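Local coordinates for phenol hydroxylase component phO (Pseudomonas stutzeri, PDB 3U52), which probably serves as a small, non-catalytic accessory subunit of a multicomponent diiron phenol hydroxylase, an enzyme that uses oxygen to add a hydroxyl group to phenol, at residues E18-G22 and M23-Y27; F50-L53 and V54-L58. All blocks are in the same frame, centred on the assembly; numbering follows the deposited sequence.

Contact 1 (E18-G22 and M23-Y27); sequences ENFHG and MQLLY
A type I' beta turn runs from Phe20 to Met23 and leads into strand 24-29. Its closing bond is Met23 N to Phe20 O, 3.0 Å with an N-H...O angle of 155°; the donor sits well above the carbonyl plane instead of on a lone pair. His21 and Gly22 fill the two corners, both with positive phi, and a CB on Gly22 would be pressed against the carbonyl O of His21. Beyond the turn the contact is apolar. Phe20 has CG beside its backbone N (chi1 -67°), which swings the ring across to Leu25: Leu25 CG lies over one face, 4.2 Å from the ring centroid, in a CH-pi contact, and Leu25 CD1 comes to 3.5 Å from Phe20 CZ. His100 meets the same ring and also accepts a hydrogen bond from Leu25 N. Cutting Phe20 back to an alanine removes the ring, which would probably leave Leu25 CG and CD1 without the surface they pack on. Met23 CG passes His21 ND1 obliquely at 4.1 Å, while His21 NE2 bonds to the backbone of a different protein chain in the assembly. Two successive corner residues with positive phi are characteristic of a type I' turn, here leading into a sheet strand.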
loop_
_atom_site.group_PDB
_atom_site.type_symbol
_atom_site.label_atom_id
_atom_site.label_comp_id
_atom_site.label_asym_id
_atom_site.label_seq_id
_atom_site.Cartn_x
_atom_site.Cartn_y
_atom_site.Cartn_z
ATOM N N GLU E 18 -17.479 45.733 32.574
ATOM C CA GLU E 18 -18.921 45.592 32.289
ATOM C C GLU E 18 -19.331 44.167 31.952
ATOM O O GLU E 18 -20.480 43.825 32.138
ATOM C CB GLU E 18 -19.347 46.536 31.153
ATOM C CG GLU E 18 -19.084 48.026 31.419
ATOM C CD GLU E 18 -17.632 48.472 31.154
ATOM O OE1 GLU E 18 -16.679 47.689 31.396
ATOM O OE2 GLU E 18 -17.436 49.635 30.728
ATOM N N ASN E 19 -18.406 43.331 31.454
ATOM C CA ASN E 19 -18.759 41.965 31.028
ATOM C C ASN E 19 -18.754 40.939 32.144
ATOM O O ASN E 19 -18.949 39.741 31.919
ATOM C CB ASN E 19 -17.887 41.523 29.849
ATOM C CG ASN E 19 -18.126 42.349 28.596
ATOM O OD1 ASN E 19 -19.155 43.001 28.444
ATOM N ND2 ASN E 19 -17.167 42.340 27.693
ATOM N N PHE E 20 -18.556 41.402 33.367
ATOM C CA PHE E 20 -18.361 40.469 34.479
ATOM C C PHE E 20 -19.482 40.402 35.551
ATOM O O PHE E 20 -19.288 39.856 36.643
ATOM C CB PHE E 20 -16.923 40.623 35.047
ATOM C CG PHE E 20 -15.840 40.170 34.069
ATOM C CD1 PHE E 20 -15.414 38.850 34.058
ATOM C CD2 PHE E 20 -15.302 41.056 33.131
ATOM C CE1 PHE E 20 -14.411 38.438 33.179
ATOM C CE2 PHE E 20 -14.289 40.641 32.222
ATOM C CZ PHE E 20 -13.876 39.317 32.253
ATOM N N HIS E 21 -20.680 40.856 35.167
ATOM C CA HIS E 21 -21.915 40.698 35.963
ATOM C C HIS E 21 -21.808 41.223 37.429
ATOM O O HIS E 21 -22.303 40.603 38.385
ATOM C CB HIS E 21 -22.551 39.272 35.828
ATOM C CG HIS E 21 -21.568 38.133 35.883
ATOM N ND1 HIS E 21 -21.352 37.381 37.029
ATOM C CD2 HIS E 21 -20.753 37.606 34.928
ATOM C CE1 HIS E 21 -20.447 36.447 36.776
ATOM N NE2 HIS E 21 -20.059 36.569 35.513
ATOM N N GLY E 22 -21.131 42.365 37.571
ATOM C CA GLY E 22 -20.959 43.023 38.864
ATOM C C GLY E 22 -19.628 42.724 39.519
ATOM O O GLY E 22 -19.212 43.455 40.428
ATOM N N MET E 23 -18.968 41.652 39.075
ATOM C CA MET E 23 -17.692 41.241 39.657
ATOM C C MET E 23 -16.510 41.873 38.947
ATOM O O MET E 23 -16.671 42.672 38.021
ATOM C CB MET E 23 -17.574 39.731 39.621
ATOM C CG MET E 23 -18.866 39.044 39.901
ATOM S SD MET E 23 -18.787 38.384 41.554
ATOM C CE MET E 23 -19.383 36.729 41.202
ATOM N N GLN E 24 -15.310 41.527 39.392
ATOM C CA GLN E 24 -14.135 41.976 38.711
ATOM C C GLN E 24 -13.106 40.841 38.760
ATOM O O GLN E 24 -13.123 40.009 39.678
ATOM C CB GLN E 24 -13.592 43.289 39.344
ATOM C CG GLN E 24 -12.906 43.106 40.707
ATOM C CD GLN E 24 -12.692 44.449 41.415
ATOM O OE1 GLN E 24 -13.311 45.446 41.058
ATOM N NE2 GLN E 24 -11.817 44.476 42.401
ATOM N N LEU E 25 -12.225 40.810 37.767
ATOM C CA LEU E 25 -11.046 39.892 37.762
ATOM C C LEU E 25 -9.955 40.413 38.689
ATOM O O LEU E 25 -9.654 41.605 38.715
ATOM C CB LEU E 25 -10.454 39.767 36.336
ATOM C CG LEU E 25 -11.307 38.935 35.352
ATOM C CD1 LEU E 25 -10.776 39.120 33.949
ATOM C CD2 LEU E 25 -11.410 37.455 35.780
ATOM N N LEU E 26 -9.353 39.492 39.422
ATOM C CA LEU E 26 -8.201 39.790 40.250
ATOM C C LEU E 26 -7.191 38.643 40.093
ATOM O O LEU E 26 -7.552 37.453 40.146
ATOM C CB LEU E 26 -8.625 39.909 41.724
ATOM C CG LEU E 26 -7.518 40.055 42.775
ATOM C CD1 LEU E 26 -6.706 41.320 42.601
ATOM C CD2 LEU E 26 -8.138 40.020 44.188
ATOM N N TYR E 27 -5.922 38.996 39.981
ATOM C CA TYR E 27 -4.880 37.980 39.873
ATOM C C TYR E 27 -4.028 38.024 41.089
ATOM O O TYR E 27 -3.703 39.105 41.551
ATOM C CB TYR E 27 -3.973 38.269 38.655
ATOM C CG TYR E 27 -4.693 38.344 37.328
ATOM C CD1 TYR E 27 -5.260 37.201 36.744
ATOM C CD2 TYR E 27 -4.814 39.551 36.660
ATOM C CE1 TYR E 27 -5.935 37.282 35.518
ATOM C CE2 TYR E 27 -5.503 39.644 35.450
ATOM C CZ TYR E 27 -6.061 38.513 34.889
ATOM O OH TYR E 27 -6.712 38.629 33.655
#

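Contact 2 (F50-L53 and V54-L58); sequences FSAL and VDEIL
The first turns of helix 50-62 are held by carbonyls of Phe50 to Leu53 gripping amides of Val54 to Leu58. Three regular i to i+4 bonds come first: Val54 N to Phe50 O at 3.2 Å, Asp55 N to Ser51 O at 3.0 Å and Glu56 N to Ala52 O at 2.7 Å. Then the pattern widens into a pi-type turn. Leu53 O takes two donors, Ile57 N at 3.1 Å and, from i+5, Leu58 N at 2.8 Å; the bond to Leu58 N is the straighter (168° against 140°) and lies in the carbonyl plane, whereas Ile57 N approaches from above it. Before this, Ala52 N is taken up by Thr49 OG1, and Ser51 OG gives its bond to Ala89 O, joining the helix start to a loop. Asp55 OD2 lies near Ser51 O, but both are acceptors and no bond forms. The side chains one turn apart pack along the buried flank. With Val54 CG2 beside its own backbone N and anti to the carbonyl carbon, this methyl faces back along the helix and comes obliquely to Phe50 CE1 at 3.8 Å. Leu53 CD1 meets Ile57 CD1 at 4.1 Å. Trp78 stands edge-to-face with the Phe50 ring, and Leu53 also rests on Leu26 and Leu104 of the sheet. A helix packed across a mixed sheet of strand order 2-1-5-3-4 is the hallmark of the beta-grasp (ubiquitin-like) fold.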
loop_
_atom_site.group_PDB
_atom_site.type_symbol
_atom_site.label_atom_id
_atom_site.label_comp_id
_atom_site.label_asym_id
_atom_site.label_seq_id
_atom_site.Cartn_x
_atom_site.Cartn_y
_atom_site.Cartn_z
ATOM N N PHE E 50 -10.791 43.115 52.197
ATOM C CA PHE E 50 -9.498 42.482 52.014
ATOM C C PHE E 50 -9.344 41.241 52.893
ATOM O O PHE E 50 -8.784 40.255 52.436
ATOM C CB PHE E 50 -8.334 43.453 52.212
ATOM C CG PHE E 50 -7.058 42.969 51.569
ATOM C CD1 PHE E 50 -6.205 42.091 52.254
ATOM C CD2 PHE E 50 -6.749 43.320 50.255
ATOM C CE1 PHE E 50 -5.025 41.597 51.649
ATOM C CE2 PHE E 50 -5.592 42.838 49.656
ATOM C CZ PHE E 50 -4.731 41.976 50.356
ATOM N N SER E 51 -9.847 41.254 54.131
ATOM C CA SER E 51 -9.706 40.078 54.994
ATOM C C SER E 51 -10.590 38.915 54.538
ATOM O O SER E 51 -10.216 37.747 54.719
ATOM C CB SER E 51 -9.935 40.423 56.477
ATOM O OG SER E 51 -11.265 40.920 56.654
ATOM N N ALA E 52 -11.745 39.207 53.926
ATOM C CA ALA E 52 -12.583 38.146 53.324
ATOM C C ALA E 52 -11.884 37.484 52.097
ATOM O O ALA E 52 -11.947 36.265 51.936
ATOM C CB ALA E 52 -13.970 38.680 52.946
ATOM N N LEU E 53 -11.209 38.289 51.273
ATOM C CA LEU E 53 -10.425 37.785 50.125
ATOM C C LEU E 53 -9.384 36.772 50.579
ATOM O O LEU E 53 -9.299 35.670 50.033
ATOM C CB LEU E 53 -9.736 38.922 49.386
ATOM C CG LEU E 53 -8.680 38.492 48.351
ATOM C CD1 LEU E 53 -9.389 37.943 47.093
ATOM C CD2 LEU E 53 -7.766 39.678 48.027
ATOM N N VAL E 54 -8.626 37.139 51.607
ATOM C CA VAL E 54 -7.656 36.256 52.202
ATOM C C VAL E 54 -8.274 35.010 52.788
ATOM O O VAL E 54 -7.881 33.901 52.392
ATOM C CB VAL E 54 -6.848 36.983 53.264
ATOM C CG1 VAL E 54 -6.017 35.997 54.052
ATOM C CG2 VAL E 54 -6.011 38.055 52.603
ATOM N N ASP E 55 -9.234 35.146 53.706
ATOM C CA ASP E 55 -9.762 33.953 54.384
ATOM C C ASP E 55 -10.696 33.095 53.547
ATOM O O ASP E 55 -10.736 31.892 53.737
ATOM C CB ASP E 55 -10.436 34.278 55.734
ATOM C CG ASP E 55 -9.527 35.078 56.685
ATOM O OD1 ASP E 55 -8.283 34.831 56.710
ATOM O OD2 ASP E 55 -10.081 35.943 57.434
ATOM N N GLU E 56 -11.472 33.692 52.652
ATOM C CA GLU E 56 -12.449 32.914 51.893
ATOM C C GLU E 56 -11.917 32.393 50.541
ATOM O O GLU E 56 -12.399 31.374 50.035
ATOM C CB GLU E 56 -13.746 33.719 51.641
ATOM C CG GLU E 56 -14.514 34.257 52.885
ATOM C CD GLU E 56 -15.714 35.131 52.474
ATOM O OE1 GLU E 56 -16.334 35.783 53.352
ATOM O OE2 GLU E 56 -16.040 35.171 51.261
ATOM N N ILE E 57 -10.971 33.114 49.949
ATOM C CA ILE E 57 -10.470 32.778 48.610
ATOM C C ILE E 57 -9.005 32.395 48.574
ATOM O O ILE E 57 -8.677 31.289 48.126
ATOM C CB ILE E 57 -10.767 33.873 47.574
ATOM C CG1 ILE E 57 -12.263 34.197 47.576
ATOM C CG2 ILE E 57 -10.367 33.408 46.167
ATOM C CD1 ILE E 57 -12.610 35.404 46.828
ATOM N N LEU E 58 -8.125 33.262 49.065
ATOM C CA LEU E 58 -6.684 32.994 48.970
ATOM C C LEU E 58 -6.203 31.771 49.783
ATOM O O LEU E 58 -5.468 30.914 49.292
ATOM C CB LEU E 58 -5.898 34.264 49.295
ATOM C CG LEU E 58 -4.452 34.314 48.823
ATOM C CD1 LEU E 58 -4.400 34.088 47.275
ATOM C CD2 LEU E 58 -3.781 35.649 49.232
#

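How the contacts relate
Coming from the N terminus, contact 1 turns the chain at 20-23 and sends it into strand 24-29. The chain then returns antiparallel along strand 40-44 and enters helix 50-62, where contact 2 begins. The two follow in series: each is closed locally, within a few residues, and neither encloses nor crosses the other. Their centres are about 17 Å apart, yet they meet at one place, where Leu26 CD2 of strand 24-29 packs 3.8 Å from Leu53 CD1 of the helix. Contact 1 forms the turn from which strand 24-29 starts, between 40-44 and 102-107 in the sheet, while contact 2 builds the helix that lies across these same three strands.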